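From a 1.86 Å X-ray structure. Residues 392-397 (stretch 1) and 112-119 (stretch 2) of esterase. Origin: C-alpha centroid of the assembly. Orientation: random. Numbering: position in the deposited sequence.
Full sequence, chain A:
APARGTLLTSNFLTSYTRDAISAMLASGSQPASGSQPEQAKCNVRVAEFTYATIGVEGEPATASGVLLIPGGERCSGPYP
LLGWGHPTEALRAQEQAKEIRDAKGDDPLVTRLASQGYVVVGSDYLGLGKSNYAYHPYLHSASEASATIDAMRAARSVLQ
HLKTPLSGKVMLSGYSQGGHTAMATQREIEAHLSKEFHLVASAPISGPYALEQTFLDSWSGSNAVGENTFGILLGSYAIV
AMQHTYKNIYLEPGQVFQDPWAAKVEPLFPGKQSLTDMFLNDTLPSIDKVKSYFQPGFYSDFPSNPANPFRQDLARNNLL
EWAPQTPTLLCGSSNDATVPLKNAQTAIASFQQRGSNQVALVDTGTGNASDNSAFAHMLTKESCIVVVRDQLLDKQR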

ATOM      1  N   LEU A 392       1.473 -18.169   5.639  1.00  6.96           N
ATOM      2  CA  LEU A 392       0.297 -17.765   6.409  1.00  7.43           C
ATOM      3  C   LEU A 392      -1.046 -17.864   5.690  1.00  6.32           C
ATOM      4  O   LEU A 392      -1.947 -18.551   6.159  1.00  6.85           O
ATOM      5  CB  LEU A 392       0.459 -16.332   6.927  1.00  6.96           C
ATOM      6  CG  LEU A 392      -0.755 -15.774   7.691  1.00  6.49           C
ATOM      7  CD1 LEU A 392      -0.978 -16.583   8.967  1.00  7.76           C
ATOM      8  CD2 LEU A 392      -0.532 -14.306   8.027  1.00  7.82           C
ATOM      9  N   LEU A 393      -1.182 -17.165   4.567  1.00  7.02           N
ATOM     10  CA  LEU A 393      -2.443 -17.153   3.831  1.00  6.11           C
ATOM     11  C   LEU A 393      -3.019 -18.535   3.526  1.00  7.28           C
ATOM     12  O   LEU A 393      -4.178 -18.803   3.844  1.00  6.53           O
ATOM     13  CB  LEU A 393      -2.291 -16.358   2.529  1.00  5.97           C
ATOM     14  CG  LEU A 393      -1.707 -14.943   2.633  1.00  5.84           C
ATOM     15  CD1 LEU A 393      -1.799 -14.277   1.265  1.00  6.83           C
ATOM     16  CD2 LEU A 393      -2.453 -14.116   3.673  1.00  6.00           C
ATOM     17  N   ASP A 394      -2.222 -19.409   2.917  1.00  7.61           N
ATOM     18  CA  ASP A 394      -2.701 -20.750   2.581  1.00  9.75           C
ATOM     19  C   ASP A 394      -3.205 -21.501   3.807  1.00  9.95           C
ATOM     20  O   ASP A 394      -4.202 -22.217   3.740  1.00  9.87           O
ATOM     21  CB  ASP A 394      -1.597 -21.592   1.926  1.00 12.48           C
ATOM     22  CG  ASP A 394      -1.310 -21.186   0.491  1.00 15.62           C
ATOM     23  OD1 ASP A 394      -2.144 -20.491  -0.130  1.00 16.43           O
ATOM     24  OD2 ASP A 394      -0.246 -21.587  -0.021  1.00 19.45           O
ATOM     25  N   LYS A 395      -2.516 -21.332   4.930  1.00  9.19           N
ATOM     26  CA  LYS A 395      -2.886 -22.023   6.160  1.00 10.43           C
ATOM     27  C   LYS A 395      -4.177 -21.523   6.806  1.00  9.08           C
ATOM     28  O   LYS A 395      -4.795 -22.237   7.597  1.00  9.17           O
ATOM     29  CB  LYS A 395      -1.725 -21.936   7.154  1.00 12.70           C
ATOM     30  CG  LYS A 395      -0.435 -22.525   6.588  1.00 16.83           C
ATOM     31  CD  LYS A 395       0.703 -22.521   7.594  1.00 21.37           C
ATOM     32  CE  LYS A 395       1.961 -23.124   6.985  1.00 22.91           C
ATOM     33  NZ  LYS A 395       3.097 -23.138   7.948  1.00 26.89           N
ATOM     34  N   GLN A 396      -4.598 -20.309   6.459  1.00  6.57           N
ATOM     35  CA  GLN A 396      -5.810 -19.744   7.039  1.00  5.70           C
ATOM     36  C   GLN A 396      -7.034 -19.829   6.131  1.00  7.00           C
ATOM     37  O   GLN A 396      -8.125 -19.418   6.523  1.00  6.97           O
ATOM     38  CB  GLN A 396      -5.568 -18.285   7.438  1.00  6.07           C
ATOM     39  CG  GLN A 396      -4.479 -18.113   8.490  1.00  9.83           C
ATOM     40  CD  GLN A 396      -4.825 -18.804   9.800  1.00 12.96           C
ATOM     41  OE1 GLN A 396      -5.729 -18.377  10.520  1.00 17.00           O
ATOM     42  NE2 GLN A 396      -4.116 -19.882  10.106  1.00 13.73           N
ATOM     43  N   ARG A 397      -6.858 -20.359   4.924  1.00  7.17           N
ATOM     44  CA  ARG A 397      -7.971 -20.492   3.984  1.00  9.53           C
ATOM     45  C   ARG A 397      -9.091 -21.345   4.572  1.00 12.39           C
ATOM     46  O   ARG A 397     -10.239 -21.252   4.134  1.00 12.07           O
ATOM     47  CB  ARG A 397      -7.496 -21.122   2.671  1.00 11.43           C
ATOM     48  CG  ARG A 397      -6.567 -20.243   1.857  1.00 15.00           C
ATOM     49  CD  ARG A 397      -6.146 -20.942   0.573  1.00 17.43           C
ATOM     50  NE  ARG A 397      -5.392 -22.162   0.842  1.00 21.19           N
ATOM     51  CZ  ARG A 397      -4.846 -22.926  -0.100  1.00 24.67           C
ATOM     52  NH1 ARG A 397      -4.969 -22.595  -1.379  1.00 25.53           N
ATOM     53  NH2 ARG A 397      -4.176 -24.020   0.236  1.00 26.76           N
TER
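Stretch 2, residues 112-119: RLASQGYV

How does the backbone of stretch 2 run as it meets stretch 1? It leaves a helix that includes Arg112 to Ala114, with a wider pi-type turn there, and passes through a type I beta turn from Ala114 to Gly117 before Val119 enters a strand. Leu113 O holds the change of direction together, accepting from Gln116 N at 2.9 Å and from Tyr118 N at 3.2 Å, while Gly117 N reaches Ala114 O at 3.1 Å. Gly117 has a positive phi of 102°, where a CB would be jammed against the carbonyl oxygen of Gln116. Stretch 1 is the last part of a helix together with the chain terminus. The backbones stay well apart, with CA of Asp394 9.5 Å from CA of Gln116 and CA of Arg397 9.2 Å from CA of Tyr118, and both pairs rise in number together, so the two chains advance in broadly the same direction and side chains must bridge the gap.

What does Tyr118 do in that gap? It gives up more surface than any other residue here, 91 Å², and its CA-to-CB bond points toward stretch 1. With chi1 at -70° (m), the side chain carries its hydroxyl to the helix, where Tyr118 OH donates a hydrogen bond to Asp394 OD1 at 2.6 Å. The carboxylate oxygen lies near the plane of the ring, at its edge, as suits a phenol donating outward. Tyr118 OH is also 3.0 Å from Asp394 N, but the angle is too poor for a hydrogen bond.

Where does Leu393 fit? It covers 45 Å², the most on its own stretch, and its buried side chain supplies the apolar part of the contact. Its CB lies 3.9 Å from Tyr118 CZ, and its CD1 is 4.2 Å from Leu113 CD2. Leu113 starts out sideways, but the end of its side chain comes nearer, so the leucine tips meet beside the tyrosine.

How does Arg397 close the exposed side? Its CD packs 3.4 Å from Tyr118 OH, and within its own stretch its NE donates to Asp394 O at 3.1 Å, which ties the side chain back to the helix. A long salt bridge, 3.7 Å from Arg397 NH1 to Asp394 OD1, adds charge attraction without an N-H aimed at the oxygen. Arg397 NH1 remains 4.1 Å from Gln116 O, too far for a direct hydrogen bond, and water spans the distance: one molecule accepts from Arg397 NH1 at 3.0 Å and donates to Gln116 O at 3.1 Å.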

ATOM      1  N   ARG A 112       0.441 -15.059  -8.661  1.00  5.92           N
ATOM      2  CA  ARG A 112       0.703 -15.738  -7.395  1.00  5.62           C
ATOM      3  C   ARG A 112      -0.496 -15.926  -6.475  1.00  5.68           C
ATOM      4  O   ARG A 112      -0.527 -16.863  -5.685  1.00  5.11           O
ATOM      5  CB  ARG A 112       1.777 -14.980  -6.615  1.00  7.67           C
ATOM      6  CG  ARG A 112       3.064 -14.748  -7.374  1.00  7.44           C
ATOM      7  CD  ARG A 112       3.795 -16.047  -7.649  1.00  9.86           C
ATOM      8  NE  ARG A 112       5.090 -15.790  -8.273  1.00 10.53           N
ATOM      9  CZ  ARG A 112       6.035 -16.705  -8.445  1.00 11.96           C
ATOM     10  NH1 ARG A 112       5.836 -17.954  -8.041  1.00 11.76           N
ATOM     11  NH2 ARG A 112       7.188 -16.366  -9.008  1.00 13.63           N
ATOM     12  N   LEU A 113      -1.474 -15.033  -6.569  1.00  6.01           N
ATOM     13  CA  LEU A 113      -2.633 -15.101  -5.686  1.00  6.57           C
ATOM     14  C   LEU A 113      -3.949 -15.508  -6.347  1.00  5.89           C
ATOM     15  O   LEU A 113      -4.527 -16.540  -5.997  1.00  5.62           O
ATOM     16  CB  LEU A 113      -2.789 -13.756  -4.969  1.00  5.99           C
ATOM     17  CG  LEU A 113      -1.608 -13.399  -4.050  1.00  7.44           C
ATOM     18  CD1 LEU A 113      -1.750 -11.973  -3.551  1.00  7.48           C
ATOM     19  CD2 LEU A 113      -1.552 -14.377  -2.877  1.00  7.00           C
ATOM     20  N   ALA A 114      -4.428 -14.707  -7.293  1.00  5.10           N
ATOM     21  CA  ALA A 114      -5.685 -15.022  -7.968  1.00  5.23           C
ATOM     22  C   ALA A 114      -5.609 -16.372  -8.678  1.00  5.50           C
ATOM     23  O   ALA A 114      -6.593 -17.112  -8.733  1.00  6.27           O
ATOM     24  CB  ALA A 114      -6.037 -13.924  -8.972  1.00  5.94           C
ATOM     25  N   SER A 115      -4.436 -16.686  -9.220  1.00  5.03           N
ATOM     26  CA  SER A 115      -4.240 -17.939  -9.943  1.00  6.75           C
ATOM     27  C   SER A 115      -4.293 -19.142  -9.014  1.00  5.89           C
ATOM     28  O   SER A 115      -4.357 -20.285  -9.472  1.00  5.65           O
ATOM     29  CB  SER A 115      -2.893 -17.930 -10.659  1.00  6.17           C
ATOM     30  OG  SER A 115      -1.833 -18.007  -9.720  1.00  9.82           O
ATOM     31  N   GLN A 116      -4.254 -18.882  -7.711  1.00  6.20           N
ATOM     32  CA  GLN A 116      -4.298 -19.945  -6.720  1.00  7.22           C
ATOM     33  C   GLN A 116      -5.627 -19.996  -5.969  1.00  8.68           C
ATOM     34  O   GLN A 116      -5.750 -20.702  -4.966  1.00  8.73           O
ATOM     35  CB  GLN A 116      -3.143 -19.790  -5.726  1.00  7.87           C
ATOM     36  CG  GLN A 116      -1.763 -20.017  -6.326  1.00  7.79           C
ATOM     37  CD  GLN A 116      -1.630 -21.362  -7.027  1.00  9.61           C
ATOM     38  OE1 GLN A 116      -2.214 -22.364  -6.602  1.00 10.04           O
ATOM     39  NE2 GLN A 116      -0.842 -21.395  -8.097  1.00  8.98           N
ATOM     40  N   GLY A 117      -6.612 -19.237  -6.439  1.00  7.89           N
ATOM     41  CA  GLY A 117      -7.921 -19.264  -5.804  1.00  7.48           C
ATOM     42  C   GLY A 117      -8.278 -18.115  -4.883  1.00  7.53           C
ATOM     43  O   GLY A 117      -9.311 -18.156  -4.218  1.00  8.11           O
ATOM     44  N   TYR A 118      -7.430 -17.095  -4.824  1.00  7.46           N
ATOM     45  CA  TYR A 118      -7.709 -15.945  -3.976  1.00  6.87           C
ATOM     46  C   TYR A 118      -8.446 -14.856  -4.746  1.00  5.87           C
ATOM     47  O   TYR A 118      -8.010 -14.447  -5.818  1.00  6.53           O
ATOM     48  CB  TYR A 118      -6.413 -15.342  -3.421  1.00  8.14           C
ATOM     49  CG  TYR A 118      -5.705 -16.188  -2.390  1.00  8.67           C
ATOM     50  CD1 TYR A 118      -4.869 -17.237  -2.770  1.00  7.80           C
ATOM     51  CD2 TYR A 118      -5.873 -15.937  -1.028  1.00  8.04           C
ATOM     52  CE1 TYR A 118      -4.215 -18.015  -1.819  1.00  7.60           C
ATOM     53  CE2 TYR A 118      -5.227 -16.712  -0.066  1.00  8.88           C
ATOM     54  CZ  TYR A 118      -4.400 -17.746  -0.469  1.00  8.48           C
ATOM     55  OH  TYR A 118      -3.762 -18.515   0.473  1.00  9.78           O
ATOM     56  N   VAL A 119      -9.573 -14.397  -4.212  1.00  5.54           N
ATOM     57  CA  VAL A 119     -10.291 -13.301  -4.849  1.00  5.57           C
ATOM     58  C   VAL A 119      -9.524 -12.086  -4.337  1.00  6.04           C
ATOM     59  O   VAL A 119      -9.326 -11.938  -3.130  1.00  7.32           O
ATOM     60  CB  VAL A 119     -11.764 -13.227  -4.389  1.00  5.44           C
ATOM     61  CG1 VAL A 119     -12.423 -11.964  -4.936  1.00  5.86           C
ATOM     62  CG2 VAL A 119     -12.519 -14.451  -4.882  1.00  8.27           C
TER
HETATM   63  O   HOH W   1      -3.497 -23.165  -4.408  1.00 21.71           O
HETATM   64  O   HOH W   2      -7.382 -21.023  -2.346  1.00 22.91           O